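Local structure of capsid protein (Bocavirus gorilla/GBoV1/2009, 7LNK) at residues A[37-42]-A[430-435]; A[199-202]-A[206-209]. The protein forms the icosahedral T=1 capsid of a gorilla bocavirus, sixty copies assembling into the shell that presumably encloses the single-stranded DNA genome of this parvovirus. All coordinates share one frame; numbering follows the deposited sequence.

From the N terminus, the chain runs along strand 21-33 and reaches 37-42 just before strand 41-45. Contact 1 closes after 387 intervening residues, when 430-435, in the loop between strands 415-420 and 437-453, returns to this segment. Contact 2 nests inside that large loop and spans just the three residues from 203 to 205, joining strand 199-201 to the first residues of strand 207-223. The two centres are 24 Å apart and the nearest atoms about 11 Å. Contact 1, centred 33 Å from the chain centre, joins loops at the periphery of the parvovirus jelly-roll barrel; contact 2 links strands assigned to its two facing sheets. Both also meet a second subunit.

Contact 1: residues A[37-42]-A[430-435]; sequences GHLYKT and NADSYL
H38 and Y434 form a T-shaped (edge-to-face) aromatic pair between two loops of the parvovirus jelly roll. The strand order identifies the 430-435 loop as the link between strand H (415-420) and the last strand of the barrel (437-453); 37-42 follows the B strand, 21-33. The ring planes stand at 88° with centroids 4.6 Å apart, so the imidazole edge comes down on the phenol face. CD2 of H38 leads, 3.4 Å from Y434 CG and displaced from the ring centre toward its rim. NE2 of H38 follows on the same edge, 3.6 Å from Y434 CD1. The tyrosine's first torsion sets CG between its backbone N and carbonyl carbon (chi1 57°), and from there the ring reaches across to H38 and G37. Its far end passes the G37 backbone, where Y434 OH is 3.3 Å from G37 CA.

Beside this pair, the L39 and D432 side chains point at one another across the gap. With chi1 at -175°, the aspartate swings CG opposite its main-chain nitrogen, extending the carboxylate toward the leucine, but its main polar partner lies outside both segments: OD1 forms a salt bridge with K422, a residue the H38 side chain also touches. No hydrogen bond joins the two segments, and they bury 186 Å² in total, with the G37 backbone taking part alongside the side chains. L39 also packs on K151 of a neighbouring subunit. Its CD2 methyl is the branch that meets the carboxylate, 4.0 Å from D432 OD2.

Contact 2: residues A[199-202]-A[206-209]; sequences EVLR and SSEF
L201 packs its branched end against the backbone of S206 and S207, where the chain passes from strand 199-201 to strand 207-223. In the parvovirus jelly roll these two strands correspond to F and G, judged by their sheet partners, and they belong to opposite sheets. The closer-packed part centres on the leucine, which is buried and has 50 Å² covered by 206-209. Its CD1 lies 3.6 Å from S206 C and 3.8 Å from S207 N, so one methyl rests on the peptide link between the serines, while CD2 takes the other branch toward S206 O at 3.9 Å. S206 contributes its backbone here, its own CB being directed away from 199-202. An extended second torsion (chi2 178°) carries CD1 outward to that link. S207 OG also lies 3.8 Å from L201 CD1, a van der Waals touch of hydroxyl on methyl.

The looser side belongs to E199, which is exposed to solvent, has 29 Å² covered and meets S207 through its carboxylate end alone. Stretched past CG (chi2 177°), it brings OE1 near S207 CB. That oxygen remains 4.1 Å from S207 OG, and no hydrogen bond forms there or anywhere else between the segments.

Backbone pairing gives the two segments different partner strands, consistent with the two sheets of the jelly roll: E199 and L201 bond to I125 and V123 of strand 123-128, whereas S207 and F209 bond to I98 and V96 of strand 86-108. The L201 side chain touches I125 on one strand and L101 on the other, and the F209 side chain likewise packs on both I125 and V96.

Contact 1: residues A[37-42]-A[430-435]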
loop_
_atom_site.group_PDB
_atom_site.type_symbol
_atom_site.label_atom_id
_atom_site.label_comp_id
_atom_site.label_asym_id
_atom_site.label_seq_id
_atom_site.Cartn_x
_atom_site.Cartn_y
_atom_site.Cartn_z
ATOM N N GLY A 37 55.757 27.754 -92.965
ATOM C CA GLY A 37 54.632 28.629 -93.208
ATOM C C GLY A 37 53.297 27.971 -92.933
ATOM O O GLY A 37 52.357 28.132 -93.711
ATOM N N HIS A 38 53.211 27.225 -91.831
ATOM C CA HIS A 38 51.975 26.581 -91.381
ATOM C C HIS A 38 51.509 25.484 -92.331
ATOM O O HIS A 38 50.320 25.178 -92.404
ATOM C CB HIS A 38 50.855 27.600 -91.180
ATOM C CG HIS A 38 51.154 28.643 -90.154
ATOM N ND1 HIS A 38 51.221 28.362 -88.809
ATOM C CD2 HIS A 38 51.384 29.967 -90.275
ATOM C CE1 HIS A 38 51.488 29.470 -88.146
ATOM N NE2 HIS A 38 51.593 30.458 -89.012
ATOM N N LEU A 39 52.437 24.873 -93.054
ATOM C CA LEU A 39 52.099 23.799 -93.974
ATOM C C LEU A 39 52.731 22.490 -93.536
ATOM O O LEU A 39 53.796 22.469 -92.922
ATOM C CB LEU A 39 52.553 24.096 -95.411
ATOM C CG LEU A 39 51.648 24.865 -96.370
ATOM C CD1 LEU A 39 50.310 24.188 -96.437
ATOM C CD2 LEU A 39 51.469 26.281 -95.947
ATOM N N TYR A 40 52.052 21.399 -93.856
ATOM C CA TYR A 40 52.666 20.084 -93.946
ATOM C C TYR A 40 53.192 19.885 -95.356
ATOM O O TYR A 40 52.508 20.210 -96.328
ATOM C CB TYR A 40 51.671 18.986 -93.595
ATOM C CG TYR A 40 51.338 18.881 -92.136
ATOM C CD1 TYR A 40 52.030 18.015 -91.319
ATOM C CD2 TYR A 40 50.370 19.670 -91.567
ATOM C CE1 TYR A 40 51.734 17.909 -89.995
ATOM C CE2 TYR A 40 50.074 19.575 -90.237
ATOM C CZ TYR A 40 50.760 18.694 -89.455
ATOM O OH TYR A 40 50.474 18.588 -88.120
ATOM N N LYS A 41 54.405 19.363 -95.461
ATOM C CA LYS A 41 55.066 19.157 -96.737
ATOM C C LYS A 41 55.808 17.835 -96.693
ATOM O O LYS A 41 56.304 17.427 -95.644
ATOM C CB LYS A 41 56.055 20.270 -97.036
ATOM C CG LYS A 41 55.450 21.631 -97.199
ATOM C CD LYS A 41 56.543 22.646 -97.364
ATOM C CE LYS A 41 55.992 24.031 -97.526
ATOM N NZ LYS A 41 57.090 25.020 -97.620
ATOM N N THR A 42 55.879 17.166 -97.832
ATOM C CA THR A 42 56.649 15.935 -97.958
ATOM C C THR A 42 57.778 16.186 -98.949
ATOM O O THR A 42 57.537 16.322 -100.147
ATOM C CB THR A 42 55.767 14.778 -98.408
ATOM O OG1 THR A 42 54.705 14.599 -97.470
ATOM C CG2 THR A 42 56.572 13.504 -98.447
ATOM N N ASN A 430 43.156 35.833 -102.377
ATOM C CA ASN A 430 43.001 34.468 -101.880
ATOM C C ASN A 430 44.357 33.797 -101.679
ATOM O O ASN A 430 44.473 32.570 -101.686
ATOM C CB ASN A 430 42.107 33.635 -102.806
ATOM C CG ASN A 430 41.663 32.332 -102.175
ATOM O OD1 ASN A 430 41.499 32.241 -100.959
ATOM N ND2 ASN A 430 41.476 31.310 -102.999
ATOM N N ALA A 431 45.394 34.603 -101.494
ATOM C CA ALA A 431 46.683 34.084 -101.086
ATOM C C ALA A 431 46.598 33.574 -99.657
ATOM O O ALA A 431 45.691 33.924 -98.899
ATOM C CB ALA A 431 47.764 35.158 -101.195
ATOM N N ASP A 432 47.550 32.727 -99.291
ATOM C CA ASP A 432 47.629 32.245 -97.919
ATOM C C ASP A 432 48.561 33.199 -97.192
ATOM O O ASP A 432 49.771 33.209 -97.427
ATOM C CB ASP A 432 48.132 30.810 -97.880
ATOM C CG ASP A 432 48.124 30.226 -96.488
ATOM O OD1 ASP A 432 47.672 30.914 -95.552
ATOM O OD2 ASP A 432 48.574 29.073 -96.332
ATOM N N SER A 433 47.996 33.993 -96.293
ATOM C CA SER A 433 48.714 35.061 -95.623
ATOM C C SER A 433 48.461 34.954 -94.134
ATOM O O SER A 433 47.310 34.933 -93.694
ATOM C CB SER A 433 48.281 36.432 -96.137
ATOM O OG SER A 433 48.631 36.599 -97.495
ATOM N N TYR A 434 49.537 34.874 -93.371
ATOM C CA TYR A 434 49.449 34.742 -91.933
ATOM C C TYR A 434 50.292 35.827 -91.294
ATOM O O TYR A 434 51.168 36.419 -91.925
ATOM C CB TYR A 434 49.885 33.344 -91.483
ATOM C CG TYR A 434 51.274 32.967 -91.926
ATOM C CD1 TYR A 434 52.381 33.277 -91.159
ATOM C CD2 TYR A 434 51.473 32.295 -93.119
ATOM C CE1 TYR A 434 53.637 32.939 -91.570
ATOM C CE2 TYR A 434 52.728 31.952 -93.534
ATOM C CZ TYR A 434 53.807 32.273 -92.758
ATOM O OH TYR A 434 55.068 31.928 -93.175
ATOM N N LEU A 435 49.999 36.089 -90.033
ATOM C CA LEU A 435 50.723 37.105 -89.294
ATOM C C LEU A 435 51.989 36.489 -88.722
ATOM O O LEU A 435 51.960 35.379 -88.191
ATOM C CB LEU A 435 49.834 37.650 -88.185
ATOM C CG LEU A 435 50.357 38.804 -87.360
ATOM C CD1 LEU A 435 50.491 39.969 -88.299
ATOM C CD2 LEU A 435 49.392 39.121 -86.254
#

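Contact 2: residues A[199-202]-A[206-209]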
loop_
_atom_site.group_PDB
_atom_site.type_symbol
_atom_site.label_atom_id
_atom_site.label_comp_id
_atom_site.label_asym_id
_atom_site.label_seq_id
_atom_site.Cartn_x
_atom_site.Cartn_y
_atom_site.Cartn_z
ATOM N N GLU A 199 46.161 21.592 -76.413
ATOM C CA GLU A 199 45.925 22.838 -75.708
ATOM C C GLU A 199 46.393 24.035 -76.513
ATOM O O GLU A 199 47.397 23.981 -77.223
ATOM C CB GLU A 199 46.634 22.830 -74.361
ATOM C CG GLU A 199 46.072 21.824 -73.405
ATOM C CD GLU A 199 46.830 21.781 -72.111
ATOM O OE1 GLU A 199 47.908 22.403 -72.038
ATOM O OE2 GLU A 199 46.351 21.124 -71.164
ATOM N N VAL A 200 45.646 25.124 -76.390
ATOM C CA VAL A 200 46.031 26.419 -76.928
ATOM C C VAL A 200 46.139 27.367 -75.750
ATOM O O VAL A 200 45.192 27.495 -74.968
ATOM C CB VAL A 200 45.023 26.939 -77.957
ATOM C CG1 VAL A 200 45.441 28.305 -78.446
ATOM C CG2 VAL A 200 44.903 25.973 -79.096
ATOM N N LEU A 201 47.285 28.015 -75.611
ATOM C CA LEU A 201 47.543 28.874 -74.473
ATOM C C LEU A 201 47.829 30.290 -74.936
ATOM O O LEU A 201 48.426 30.504 -75.990
ATOM C CB LEU A 201 48.731 28.381 -73.651
ATOM C CG LEU A 201 48.676 27.004 -73.003
ATOM C CD1 LEU A 201 49.982 26.754 -72.307
ATOM C CD2 LEU A 201 47.520 26.869 -72.050
ATOM N N ARG A 202 47.407 31.253 -74.129
ATOM C CA ARG A 202 47.838 32.630 -74.272
ATOM C C ARG A 202 48.871 32.947 -73.195
ATOM O O ARG A 202 49.243 32.095 -72.391
ATOM C CB ARG A 202 46.642 33.575 -74.225
ATOM C CG ARG A 202 45.740 33.450 -75.423
ATOM C CD ARG A 202 44.618 34.440 -75.380
ATOM N NE ARG A 202 43.768 34.316 -76.554
ATOM C CZ ARG A 202 42.645 34.998 -76.739
ATOM N NH1 ARG A 202 42.233 35.855 -75.824
ATOM N NH2 ARG A 202 41.944 34.827 -77.843
ATOM N N SER A 206 49.479 28.508 -68.802
ATOM C CA SER A 206 50.623 27.619 -68.670
ATOM C C SER A 206 50.133 26.185 -68.754
ATOM O O SER A 206 48.944 25.907 -68.599
ATOM C CB SER A 206 51.378 27.858 -67.363
ATOM O OG SER A 206 50.571 27.564 -66.244
ATOM N N SER A 207 51.064 25.275 -69.008
ATOM C CA SER A 207 50.755 23.856 -69.056
ATOM C C SER A 207 51.874 23.076 -68.389
ATOM O O SER A 207 53.017 23.526 -68.343
ATOM C CB SER A 207 50.555 23.374 -70.493
ATOM O OG SER A 207 51.739 23.526 -71.246
ATOM N N GLU A 208 51.532 21.906 -67.863
ATOM C CA GLU A 208 52.509 21.041 -67.225
ATOM C C GLU A 208 52.225 19.594 -67.581
ATOM O O GLU A 208 51.083 19.226 -67.861
ATOM C CB GLU A 208 52.512 21.210 -65.709
ATOM C CG GLU A 208 51.236 20.804 -65.041
ATOM C CD GLU A 208 51.246 21.108 -63.565
ATOM O OE1 GLU A 208 52.342 21.335 -63.017
ATOM O OE2 GLU A 208 50.161 21.118 -62.950
ATOM N N PHE A 209 53.273 18.782 -67.565
ATOM C CA PHE A 209 53.208 17.396 -67.990
ATOM C C PHE A 209 54.013 16.545 -67.026
ATOM O O PHE A 209 55.143 16.891 -66.681
ATOM C CB PHE A 209 53.764 17.239 -69.397
ATOM C CG PHE A 209 53.047 18.056 -70.410
ATOM C CD1 PHE A 209 51.895 17.596 -71.000
ATOM C CD2 PHE A 209 53.510 19.307 -70.750
ATOM C CE1 PHE A 209 51.234 18.359 -71.919
ATOM C CE2 PHE A 209 52.850 20.070 -71.671
ATOM C CZ PHE A 209 51.712 19.594 -72.256
#